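Local coordinates for uncharacterized protein YLR301W (Saccharomyces cerevisiae, PDB 3RBY) that is of unknown function and non-essential, but interacts with the protein kinase HRR25 and may also interact with SEC72, at residues 20-25 / 35-41. Numbering follows the deposited sequence.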
ATOM      1  N   ARG A  20     -12.291   5.456  -0.171  1.00 36.21           N
ATOM      2  CA  ARG A  20     -13.295   5.378  -1.240  1.00 38.30           C
ATOM      3  C   ARG A  20     -12.756   5.801  -2.610  1.00 36.75           C
ATOM      4  O   ARG A  20     -13.486   5.774  -3.615  1.00 38.84           O
ATOM      5  CB  ARG A  20     -14.561   6.197  -0.882  1.00 38.54           C
ATOM      6  CG  ARG A  20     -15.342   5.683   0.357  1.00 38.55           C
ATOM      7  CD  ARG A  20     -16.811   6.193   0.404  1.00 37.17           C
ATOM      8  NE  ARG A  20     -17.514   5.899  -0.852  1.00 38.51           N
ATOM      9  CZ  ARG A  20     -18.045   6.826  -1.651  1.00 41.92           C
ATOM     10  NH1 ARG A  20     -18.634   6.474  -2.792  1.00 40.64           N
ATOM     11  NH2 ARG A  20     -17.994   8.108  -1.305  1.00 43.01           N
ATOM     12  N   THR A  21     -11.478   6.179  -2.664  1.00 32.79           N
ATOM     13  CA  THR A  21     -10.913   6.761  -3.888  1.00 34.81           C
ATOM     14  C   THR A  21      -9.747   5.960  -4.453  1.00 35.98           C
ATOM     15  O   THR A  21      -9.167   5.113  -3.751  1.00 36.82           O
ATOM     16  CB  THR A  21     -10.336   8.154  -3.609  1.00 37.22           C
ATOM     17  OG1 THR A  21      -9.127   8.016  -2.853  1.00 34.57           O
ATOM     18  CG2 THR A  21     -11.309   9.009  -2.813  1.00 34.98           C
ATOM     19  N   PHE A  22      -9.324   6.340  -5.654  1.00 33.00           N
ATOM     20  CA  PHE A  22      -8.076   5.876  -6.245  1.00 30.71           C
ATOM     21  C   PHE A  22      -7.179   7.113  -6.373  1.00 35.60           C
ATOM     22  O   PHE A  22      -6.883   7.567  -7.479  1.00 31.99           O
ATOM     23  CB  PHE A  22      -8.322   5.249  -7.615  1.00 32.54           C
ATOM     24  CG  PHE A  22      -7.067   4.821  -8.322  1.00 32.31           C
ATOM     25  CD1 PHE A  22      -7.088   4.503  -9.669  1.00 31.62           C
ATOM     26  CD2 PHE A  22      -5.866   4.738  -7.637  1.00 31.26           C
ATOM     27  CE1 PHE A  22      -5.935   4.109 -10.320  1.00 36.43           C
ATOM     28  CE2 PHE A  22      -4.709   4.345  -8.284  1.00 33.80           C
ATOM     29  CZ  PHE A  22      -4.743   4.030  -9.626  1.00 32.50           C
ATOM     30  N   THR A  23      -6.766   7.659  -5.229  1.00 36.53           N
ATOM     31  CA  THR A  23      -6.034   8.905  -5.161  1.00 33.39           C
ATOM     32  C   THR A  23      -4.532   8.727  -5.434  1.00 33.93           C
ATOM     33  O   THR A  23      -3.862   7.860  -4.846  1.00 36.49           O
ATOM     34  CB  THR A  23      -6.223   9.558  -3.791  1.00 34.27           C
ATOM     35  OG1 THR A  23      -7.572  10.006  -3.681  1.00 32.40           O
ATOM     36  CG2 THR A  23      -5.258  10.760  -3.605  1.00 37.20           C
ATOM     37  N   LEU A  24      -4.009   9.576  -6.311  1.00 33.92           N
ATOM     38  CA  LEU A  24      -2.582   9.660  -6.572  1.00 35.77           C
ATOM     39  C   LEU A  24      -2.188  11.121  -6.398  1.00 36.37           C
ATOM     40  O   LEU A  24      -2.863  12.014  -6.933  1.00 36.71           O
ATOM     41  CB  LEU A  24      -2.260   9.204  -8.004  1.00 33.28           C
ATOM     42  CG  LEU A  24      -2.226   7.699  -8.324  1.00 36.00           C
ATOM     43  CD1 LEU A  24      -1.933   7.438  -9.788  1.00 32.97           C
ATOM     44  CD2 LEU A  24      -1.196   6.974  -7.474  1.00 29.74           C
ATOM     45  N   SER A  25      -1.113  11.375  -5.654  1.00 36.18           N
ATOM     46  CA  SER A  25      -0.533  12.723  -5.595  1.00 33.80           C
ATOM     47  C   SER A  25       0.795  12.763  -6.336  1.00 35.64           C
ATOM     48  O   SER A  25       1.692  11.954  -6.068  1.00 35.39           O
ATOM     49  CB  SER A  25      -0.352  13.190  -4.155  1.00 35.22           C
ATOM     50  OG  SER A  25      -1.605  13.382  -3.502  1.00 34.23           O
ATOM     51  N   SER A  35      -3.250  16.573  -6.965  1.00 35.06           N
ATOM     52  CA  SER A  35      -3.815  15.399  -6.320  1.00 34.84           C
ATOM     53  C   SER A  35      -5.238  15.160  -6.832  1.00 37.13           C
ATOM     54  O   SER A  35      -6.134  15.965  -6.560  1.00 36.83           O
ATOM     55  CB  SER A  35      -3.800  15.557  -4.791  1.00 38.86           C
ATOM     56  OG  SER A  35      -4.168  14.352  -4.135  1.00 36.81           O
ATOM     57  N   LEU A  36      -5.437  14.078  -7.595  1.00 34.43           N
ATOM     58  CA  LEU A  36      -6.760  13.727  -8.130  1.00 34.49           C
ATOM     59  C   LEU A  36      -7.336  12.592  -7.294  1.00 35.81           C
ATOM     60  O   LEU A  36      -6.632  11.612  -7.010  1.00 36.59           O
ATOM     61  CB  LEU A  36      -6.678  13.327  -9.604  1.00 33.73           C
ATOM     62  CG  LEU A  36      -6.103  14.425 -10.503  1.00 37.21           C
ATOM     63  CD1 LEU A  36      -6.086  14.004 -11.980  1.00 35.38           C
ATOM     64  CD2 LEU A  36      -6.888  15.726 -10.307  1.00 35.37           C
ATOM     65  N   ARG A  37      -8.596  12.728  -6.871  1.00 34.97           N
ATOM     66  CA  ARG A  37      -9.182  11.757  -5.929  1.00 35.33           C
ATOM     67  C   ARG A  37     -10.505  11.153  -6.416  1.00 34.62           C
ATOM     68  O   ARG A  37     -11.527  11.225  -5.730  1.00 39.88           O
ATOM     69  CB  ARG A  37      -9.307  12.390  -4.534  1.00 35.57           C
ATOM     70  CG  ARG A  37      -7.999  13.138  -4.131  1.00 36.26           C
ATOM     71  CD  ARG A  37      -7.858  13.472  -2.639  1.00 33.66           C
ATOM     72  NE  ARG A  37      -6.487  13.892  -2.359  1.00 35.88           N
ATOM     73  CZ  ARG A  37      -5.983  14.176  -1.160  1.00 39.51           C
ATOM     74  NH1 ARG A  37      -6.737  14.103  -0.074  1.00 38.95           N
ATOM     75  NH2 ARG A  37      -4.701  14.526  -1.051  1.00 40.53           N
ATOM     76  N   PRO A  38     -10.480  10.529  -7.602  1.00 33.97           N
ATOM     77  CA  PRO A  38     -11.709   9.952  -8.173  1.00 36.50           C
ATOM     78  C   PRO A  38     -12.233   8.838  -7.274  1.00 36.77           C
ATOM     79  O   PRO A  38     -11.424   8.062  -6.767  1.00 35.42           O
ATOM     80  CB  PRO A  38     -11.231   9.369  -9.510  1.00 30.80           C
ATOM     81  CG  PRO A  38      -9.779   9.046  -9.271  1.00 35.52           C
ATOM     82  CD  PRO A  38      -9.265  10.085  -8.310  1.00 29.68           C
ATOM     83  N   PHE A  39     -13.544   8.772  -7.050  1.00 38.57           N
ATOM     84  CA  PHE A  39     -14.133   7.624  -6.348  1.00 38.78           C
ATOM     85  C   PHE A  39     -13.949   6.349  -7.159  1.00 37.75           C
ATOM     86  O   PHE A  39     -13.926   6.397  -8.401  1.00 41.55           O
ATOM     87  CB  PHE A  39     -15.632   7.829  -6.146  1.00 40.68           C
ATOM     88  CG  PHE A  39     -15.972   8.943  -5.218  1.00 38.50           C
ATOM     89  CD1 PHE A  39     -16.652  10.063  -5.678  1.00 37.61           C
ATOM     90  CD2 PHE A  39     -15.614   8.871  -3.877  1.00 35.49           C
ATOM     91  CE1 PHE A  39     -16.977  11.091  -4.797  1.00 40.26           C
ATOM     92  CE2 PHE A  39     -15.921   9.886  -2.997  1.00 35.89           C
ATOM     93  CZ  PHE A  39     -16.605  10.998  -3.447  1.00 36.71           C
ATOM     94  N   VAL A  40     -13.836   5.211  -6.472  1.00 38.42           N
ATOM     95  CA  VAL A  40     -13.735   3.920  -7.165  1.00 38.70           C
ATOM     96  C   VAL A  40     -15.124   3.418  -7.540  1.00 42.03           C
ATOM     97  O   VAL A  40     -15.354   2.958  -8.675  1.00 38.05           O
ATOM     98  CB  VAL A  40     -13.035   2.854  -6.317  1.00 40.74           C
ATOM     99  CG1 VAL A  40     -13.072   1.520  -7.037  1.00 36.41           C
ATOM    100  CG2 VAL A  40     -11.585   3.272  -6.024  1.00 35.67           C
ATOM    101  N   LYS A  41     -16.036   3.510  -6.569  1.00 41.19           N
ATOM    102  CA  LYS A  41     -17.432   3.139  -6.756  1.00 44.50           C
ATOM    103  C   LYS A  41     -18.370   4.305  -6.413  1.00 44.70           C
ATOM    104  O   LYS A  41     -18.997   4.333  -5.344  1.00 43.20           O
ATOM    105  CB  LYS A  41     -17.766   1.896  -5.932  1.00 48.06           C
ATOM    106  CG  LYS A  41     -17.038   0.639  -6.400  1.00 47.20           C
ATOM    107  CD  LYS A  41     -17.479  -0.588  -5.606  1.00 51.73           C
ATOM    108  CE  LYS A  41     -16.276  -1.463  -5.244  1.00 57.82           C
ATOM    109  NZ  LYS A  41     -16.612  -2.522  -4.240  1.00 61.18           N
TER
HETATM  110  O   HOH W   1     -16.035   4.293  -4.071  1.00 35.83           O
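Ser25 and Ser35 face each other as a non-hydrogen-bonded pair in an antiparallel beta hairpin, strands 24-27 and 33-38, and the pairing runs on past the regular strands to Arg20 and Val40. Short side chains suit CA atoms only 4.3 Å apart: the hydroxyls meet at 2.8 Å, OG to OG, and either may donate. Ser35 OG, anti to its backbone N, also accepts from Arg37, whose chain, extended from CG to NE, brings the guanidinium side-on, NE at 3.0 Å and NH2 at 3.1 Å, with the oxygen in its plane. A salt bridge from NH1 to Glu128 takes up the charge. Across the hairpin, Thr23 lays CG2 against the arginine's CG and NE, while its OG1 donates to Thr21 OG1 (2.7 Å), itself also hydrogen-bonded to Glu19; a branched residue with methyl and hydroxyl serves both neighbours. On the other face Leu24 and Leu36 pack on Arg196, and Leu36 also on Phe194. Their mutual N-to-O backbone bonds are weak, 3.4 Å each way. Pairing is firmer farther out, where Phe22 N reaches Pro38 O at 2.9 Å and Val40 N reaches Arg20 O. Proline can serve here because its carbonyl accepts; it has no N-H for Phe22 O, which accepts from Arg196 NH1 instead. At the open end Arg20, bent at chi3 (53°), stacks its guanidinium on Phe39, centres 4.5 Å and planes 26° apart, with NH2 and CZ by CD2 and CE2, while NH1 bridges to Glu46. A water links Arg20 O and Lys41 N. Flanked by strands 4-12 and 51-57, this is a hairpin within an up-and-down run of strands in a beta-barrel, its Leu24 and Leu36 face meeting strand 192-199 of the second sheet, its Thr23, Ser25 and Arg37 face meeting Trp130.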